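Local coordinates for protein hydrogenase 2 maturation peptidase (Thaumarchaeota archaeon SCGC AB-539-E09, PDB 5TTX) that probably cleaves the C-terminal extension from the large subunit precursor of a [NiFe] hydrogenase, as expected of a hydrogenase maturation protease, at residues Arg9-Gly14 / Glu62-Leu67; Leu67-Leu72 / Cys128-Leu133. All coordinates share one frame; numbering follows the deposited sequence.

Contact 1: Arg9-Gly14 / Glu62-Leu67; sequences RVLVAG and EKVIFL
Strands 10-15 and 63-69 run parallel at the centre of the five-stranded mixed sheet of this alpha/beta hydrogenase maturation protease fold. The strand axes of the two segments lie 4.7 Å apart and diverge by 12°. Five backbone hydrogen bonds join the segments. The buried stretch from Leu11 and Ile65 onward is tight: Ile65 N to Leu11 O, Ala13 N to Ile65 O and Leu67 N to Ala13 O are each 2.8 Å. The Ala13 N-H comes in almost head-on to its carbonyl (170° at hydrogen). Leu11 N to Lys63 O and Glu62 N to Arg9 O are longer, at 3.0 Å.

Side chains alternate between the two faces. On the face of Val10, Val12, Lys63, Ile65 and Leu67, the Val12 and Leu67 side chains cross obliquely, and Val12 CG1, anti to its backbone N, meets Leu67 CD1 at 3.6 Å. Helices 25-34 and 141-158 cover this side. On the other face Leu11 and Val64 run alongside each other, with CD2 of Leu11 against CG1 of Val64. Phe66 on this face also packs on Met99 of the second subunit.

The N-terminal end is looser and open to solvent. Arg9 is poorly ordered, and its NH1 reaches Glu62 OE1 at 3.4 Å in a weak salt bridge. The carboxylate oxygen sits at the guanidinium edge, in its plane, while the two flat groups are turned 74° apart. Lys63 starts beside Val10, runs straight to CE, then turns at chi4 and carries NZ away.

Back in the buried part, Ala13 CB lies over one face of the Phe66 ring, 4.2 Å from its centroid, in a CH-pi contact.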
loop_
_atom_site.group_PDB
_atom_site.type_symbol
_atom_site.label_atom_id
_atom_site.label_comp_id
_atom_site.label_asym_id
_atom_site.label_seq_id
_atom_site.Cartn_x
_atom_site.Cartn_y
_atom_site.Cartn_z
ATOM N N ARG A 9 -27.259 -4.073 -28.393
ATOM C CA ARG A 9 -25.853 -4.467 -28.416
ATOM C C ARG A 9 -24.942 -3.487 -29.131
ATOM O O ARG A 9 -23.826 -3.248 -28.661
ATOM C CB ARG A 9 -25.708 -5.849 -29.058
ATOM C CG ARG A 9 -26.165 -6.959 -28.164
ATOM C CD ARG A 9 -25.052 -7.375 -27.209
ATOM N NE ARG A 9 -25.538 -8.181 -26.088
ATOM C CZ ARG A 9 -24.746 -8.827 -25.235
ATOM N NH1 ARG A 9 -23.423 -8.772 -25.375
ATOM N NH2 ARG A 9 -25.275 -9.537 -24.242
ATOM N N VAL A 10 -25.364 -2.926 -30.258
ATOM C CA VAL A 10 -24.559 -1.980 -31.017
ATOM C C VAL A 10 -25.251 -0.625 -31.000
ATOM O O VAL A 10 -26.467 -0.546 -31.203
ATOM C CB VAL A 10 -24.338 -2.436 -32.466
ATOM C CG1 VAL A 10 -23.681 -1.304 -33.274
ATOM C CG2 VAL A 10 -23.494 -3.690 -32.491
ATOM N N LEU A 11 -24.477 0.431 -30.741
ATOM C CA LEU A 11 -24.955 1.802 -30.744
ATOM C C LEU A 11 -24.340 2.511 -31.933
ATOM O O LEU A 11 -23.112 2.547 -32.063
ATOM C CB LEU A 11 -24.586 2.539 -29.453
ATOM C CG LEU A 11 -24.802 4.071 -29.538
ATOM C CD1 LEU A 11 -26.264 4.387 -29.756
ATOM C CD2 LEU A 11 -24.280 4.831 -28.291
ATOM N N VAL A 12 -25.178 3.066 -32.801
ATOM C CA VAL A 12 -24.719 4.015 -33.813
ATOM C C VAL A 12 -25.278 5.381 -33.442
ATOM O O VAL A 12 -26.507 5.578 -33.442
ATOM C CB VAL A 12 -25.148 3.602 -35.227
ATOM C CG1 VAL A 12 -24.572 4.555 -36.275
ATOM C CG2 VAL A 12 -24.762 2.151 -35.517
ATOM N N ALA A 13 -24.380 6.326 -33.140
ATOM C CA ALA A 13 -24.740 7.606 -32.537
ATOM C C ALA A 13 -24.434 8.741 -33.494
ATOM O O ALA A 13 -23.277 8.941 -33.874
ATOM C CB ALA A 13 -23.995 7.826 -31.214
ATOM N N GLY A 14 -25.469 9.488 -33.878
ATOM C CA GLY A 14 -25.281 10.701 -34.649
ATOM C C GLY A 14 -25.200 11.909 -33.736
ATOM O O GLY A 14 -26.090 12.141 -32.914
ATOM N N GLU A 62 -21.823 -3.082 -26.460
ATOM C CA GLU A 62 -20.510 -3.674 -26.659
ATOM C C GLU A 62 -19.761 -3.052 -27.828
ATOM O O GLU A 62 -18.551 -3.244 -27.952
ATOM C CB GLU A 62 -20.647 -5.184 -26.884
ATOM C CG GLU A 62 -21.241 -5.549 -28.229
ATOM C CD GLU A 62 -21.396 -7.058 -28.433
ATOM O OE1 GLU A 62 -20.958 -7.828 -27.552
ATOM O OE2 GLU A 62 -21.946 -7.474 -29.478
ATOM N N LYS A 63 -20.448 -2.331 -28.698
ATOM C CA LYS A 63 -19.791 -1.686 -29.817
ATOM C C LYS A 63 -20.478 -0.348 -30.042
ATOM O O LYS A 63 -21.702 -0.250 -29.926
ATOM C CB LYS A 63 -19.828 -2.592 -31.056
ATOM C CG LYS A 63 -19.196 -2.012 -32.298
ATOM C CD LYS A 63 -19.182 -3.038 -33.407
ATOM C CE LYS A 63 -18.573 -2.482 -34.685
ATOM N NZ LYS A 63 -17.098 -2.321 -34.528
ATOM N N VAL A 64 -19.686 0.692 -30.299
ATOM C CA VAL A 64 -20.200 2.038 -30.534
ATOM C C VAL A 64 -19.576 2.593 -31.799
ATOM O O VAL A 64 -18.370 2.436 -32.031
ATOM C CB VAL A 64 -19.929 3.000 -29.359
ATOM C CG1 VAL A 64 -20.561 4.327 -29.654
ATOM C CG2 VAL A 64 -20.532 2.460 -28.104
ATOM N N ILE A 65 -20.404 3.242 -32.613
ATOM C CA ILE A 65 -19.981 4.007 -33.781
ATOM C C ILE A 65 -20.527 5.416 -33.618
ATOM O O ILE A 65 -21.746 5.597 -33.497
ATOM C CB ILE A 65 -20.501 3.374 -35.082
ATOM C CG1 ILE A 65 -19.985 1.949 -35.215
ATOM C CG2 ILE A 65 -20.171 4.227 -36.315
ATOM C CD1 ILE A 65 -20.490 1.258 -36.498
ATOM N N PHE A 66 -19.635 6.408 -33.607
ATOM C CA PHE A 66 -20.007 7.817 -33.493
ATOM C C PHE A 66 -19.871 8.480 -34.850
ATOM O O PHE A 66 -18.859 8.292 -35.543
ATOM C CB PHE A 66 -19.123 8.589 -32.494
ATOM C CG PHE A 66 -19.598 8.503 -31.078
ATOM C CD1 PHE A 66 -20.495 9.428 -30.579
ATOM C CD2 PHE A 66 -19.147 7.483 -30.235
ATOM C CE1 PHE A 66 -20.954 9.337 -29.262
ATOM C CE2 PHE A 66 -19.588 7.398 -28.919
ATOM C CZ PHE A 66 -20.500 8.323 -28.435
ATOM N N LEU A 67 -20.869 9.284 -35.204
ATOM C CA LEU A 67 -20.854 10.069 -36.433
ATOM C C LEU A 67 -20.986 11.542 -36.075
ATOM O O LEU A 67 -21.884 11.929 -35.308
ATOM C CB LEU A 67 -21.978 9.628 -37.376
ATOM C CG LEU A 67 -21.890 8.156 -37.810
ATOM C CD1 LEU A 67 -23.255 7.584 -37.637
ATOM C CD2 LEU A 67 -21.480 8.030 -39.250
#

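Contact 2: Leu67-Leu72 / Cys128-Leu133; sequences LDSVEL and CIPRSL
The backbones pair in parallel at Ser69 and Cys128, where Asp68 O accepts Cys128 N at 3.0 Å and Cys128 O accepts Val70 N at 3.0 Å. The second bond is fairly straight at hydrogen (165°), but its donor stands above the carbonyl plane.

Here two neighbouring parallel strands of the alpha/beta sheet end and splay into loops. Asp22 OD1 takes the backbone N-H groups of Arg131 and Ser132. Pro130 CB and CD both lie near Ser69 OG. The Glu71 chain bends at chi2 (-85°), so Glu71 CD lies 3.6 Å from Pro130 CG. The Ile129 side chain crosses Glu71 at about a right angle, and its CD1 touches Leu72 CB at 4.0 Å.

Waters join the polar ends. One bonds to Ser69 OG at 2.7 Å and donates to Cys128 O. Another lies within bonding distance of Glu71 OE2 and Pro130 O, shared with other acceptors. A third donates to Glu71 OE1 and, weakly, to Arg131 O. Asp68 OD1 forms a salt bridge with Arg98 NH2 of the second subunit.

The Glu71 carboxylate thus meets carbonyl oxygens through water, so its charge is probably eased by solvent at this partly buried C-terminal end of the strands.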
loop_
_atom_site.group_PDB
_atom_site.type_symbol
_atom_site.label_atom_id
_atom_site.label_comp_id
_atom_site.label_asym_id
_atom_site.label_seq_id
_atom_site.Cartn_x
_atom_site.Cartn_y
_atom_site.Cartn_z
ATOM N N LEU A 67 -20.869 9.284 -35.204
ATOM C CA LEU A 67 -20.854 10.069 -36.433
ATOM C C LEU A 67 -20.986 11.542 -36.075
ATOM O O LEU A 67 -21.884 11.929 -35.308
ATOM C CB LEU A 67 -21.978 9.628 -37.376
ATOM C CG LEU A 67 -21.890 8.156 -37.810
ATOM C CD1 LEU A 67 -23.255 7.584 -37.637
ATOM C CD2 LEU A 67 -21.480 8.030 -39.250
ATOM N N ASP A 68 -20.087 12.361 -36.617
ATOM C CA ASP A 68 -20.128 13.783 -36.322
ATOM C C ASP A 68 -19.488 14.535 -37.473
ATOM O O ASP A 68 -19.023 13.946 -38.453
ATOM C CB ASP A 68 -19.430 14.106 -34.987
ATOM C CG ASP A 68 -17.931 13.783 -35.005
ATOM O OD1 ASP A 68 -17.456 13.168 -35.966
ATOM O OD2 ASP A 68 -17.216 14.148 -34.052
ATOM N N SER A 69 -19.419 15.847 -37.316
ATOM C CA SER A 69 -18.812 16.724 -38.304
ATOM C C SER A 69 -17.471 17.211 -37.758
ATOM O O SER A 69 -17.377 17.600 -36.593
ATOM C CB SER A 69 -19.770 17.882 -38.631
ATOM O OG SER A 69 -19.189 18.836 -39.503
ATOM N N VAL A 70 -16.434 17.162 -38.583
ATOM C CA VAL A 70 -15.070 17.486 -38.155
ATOM C C VAL A 70 -14.403 18.348 -39.221
ATOM O O VAL A 70 -14.383 17.982 -40.397
ATOM C CB VAL A 70 -14.207 16.220 -37.916
ATOM C CG1 VAL A 70 -14.720 15.404 -36.751
ATOM C CG2 VAL A 70 -14.153 15.357 -39.171
ATOM N N GLU A 71 -13.792 19.450 -38.812
ATOM C CA GLU A 71 -12.984 20.213 -39.754
ATOM C C GLU A 71 -11.570 19.632 -39.825
ATOM O O GLU A 71 -10.773 19.781 -38.903
ATOM C CB GLU A 71 -12.984 21.697 -39.384
ATOM C CG GLU A 71 -14.330 22.357 -39.764
ATOM C CD GLU A 71 -14.415 22.834 -41.242
ATOM O OE1 GLU A 71 -15.180 23.823 -41.477
ATOM O OE2 GLU A 71 -13.722 22.245 -42.144
ATOM N N LEU A 72 -11.263 18.988 -40.937
ATOM C CA LEU A 72 -9.953 18.461 -41.267
ATOM C C LEU A 72 -9.545 19.045 -42.601
ATOM O O LEU A 72 -10.366 19.627 -43.313
ATOM C CB LEU A 72 -9.991 16.920 -41.363
ATOM C CG LEU A 72 -10.492 16.275 -40.077
ATOM C CD1 LEU A 72 -10.692 14.806 -40.284
ATOM C CD2 LEU A 72 -9.481 16.566 -38.899
ATOM N N CYS A 128 -17.187 13.790 -40.836
ATOM C CA CYS A 128 -17.445 14.340 -42.157
ATOM C C CYS A 128 -16.994 15.794 -42.224
ATOM O O CYS A 128 -17.361 16.600 -41.365
ATOM C CB CYS A 128 -18.937 14.259 -42.492
ATOM S SG CYS A 128 -19.314 15.005 -44.078
ATOM N N ILE A 129 -16.184 16.134 -43.223
ATOM C CA ILE A 129 -15.780 17.529 -43.383
ATOM C C ILE A 129 -16.977 18.311 -43.904
ATOM O O ILE A 129 -17.517 17.953 -44.950
ATOM C CB ILE A 129 -14.599 17.681 -44.335
ATOM C CG1 ILE A 129 -13.399 16.888 -43.797
ATOM C CG2 ILE A 129 -14.265 19.193 -44.536
ATOM C CD1 ILE A 129 -12.168 16.980 -44.686
ATOM N N PRO A 130 -17.422 19.361 -43.218
ATOM C CA PRO A 130 -18.593 20.108 -43.677
ATOM C C PRO A 130 -18.249 21.041 -44.820
ATOM O O PRO A 130 -17.083 21.339 -45.106
ATOM C CB PRO A 130 -18.992 20.920 -42.447
ATOM C CG PRO A 130 -17.650 21.284 -41.852
ATOM C CD PRO A 130 -16.830 19.976 -42.011
ATOM N N ARG A 131 -19.301 21.501 -45.481
ATOM C CA ARG A 131 -19.147 22.665 -46.327
ATOM C C ARG A 131 -19.436 23.920 -45.536
ATOM O O ARG A 131 -18.651 24.871 -45.541
ATOM C CB ARG A 131 -20.096 22.611 -47.528
ATOM C CG ARG A 131 -20.009 23.903 -48.345
ATOM C CD ARG A 131 -21.177 24.084 -49.335
ATOM N NE ARG A 131 -21.028 25.359 -50.021
ATOM C CZ ARG A 131 -21.928 25.892 -50.858
ATOM N NH1 ARG A 131 -23.056 25.259 -51.122
ATOM N NH2 ARG A 131 -21.689 27.069 -51.430
ATOM N N SER A 132 -20.562 23.927 -44.840
ATOM C CA SER A 132 -20.972 25.107 -44.110
ATOM C C SER A 132 -21.689 24.701 -42.829
ATOM O O SER A 132 -22.522 23.778 -42.818
ATOM C CB SER A 132 -21.882 25.973 -44.994
ATOM O OG SER A 132 -22.641 26.824 -44.187
ATOM N N LEU A 133 -21.348 25.411 -41.755
ATOM C CA LEU A 133 -21.965 25.269 -40.441
ATOM C C LEU A 133 -22.854 26.456 -40.115
ATOM O O LEU A 133 -23.311 26.594 -38.974
ATOM C CB LEU A 133 -20.884 25.111 -39.364
ATOM C CG LEU A 133 -19.933 23.928 -39.623
ATOM C CD1 LEU A 133 -18.606 24.011 -38.796
ATOM C CD2 LEU A 133 -20.655 22.576 -39.414
HETATM O O HOH W 1 -20.124 17.701 -41.759
HETATM O O HOH W 2 -14.695 22.816 -44.592
HETATM O O HOH W 3 -17.563 24.749 -42.829
#

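Strand 63-69 serves both contacts, and they share Leu67. Contact 1 is the core one, with nine of its twelve touching residues buried, at the middle of the sheet. Contact 2 lies about 19 Å away, centre to centre, at the C-terminal ends of strands 63-69 and 122-128, and is partly buried. The chemistry changes accordingly. In contact 1 regular backbone bonding and aliphatic packing dominate, with charge confined to the N-terminal end. In contact 2 two backbone bonds give way to a proline, a carboxylate and bridging waters. Both contacts reach the second subunit, contact 1 through packing alone and contact 2 through a salt bridge and packing.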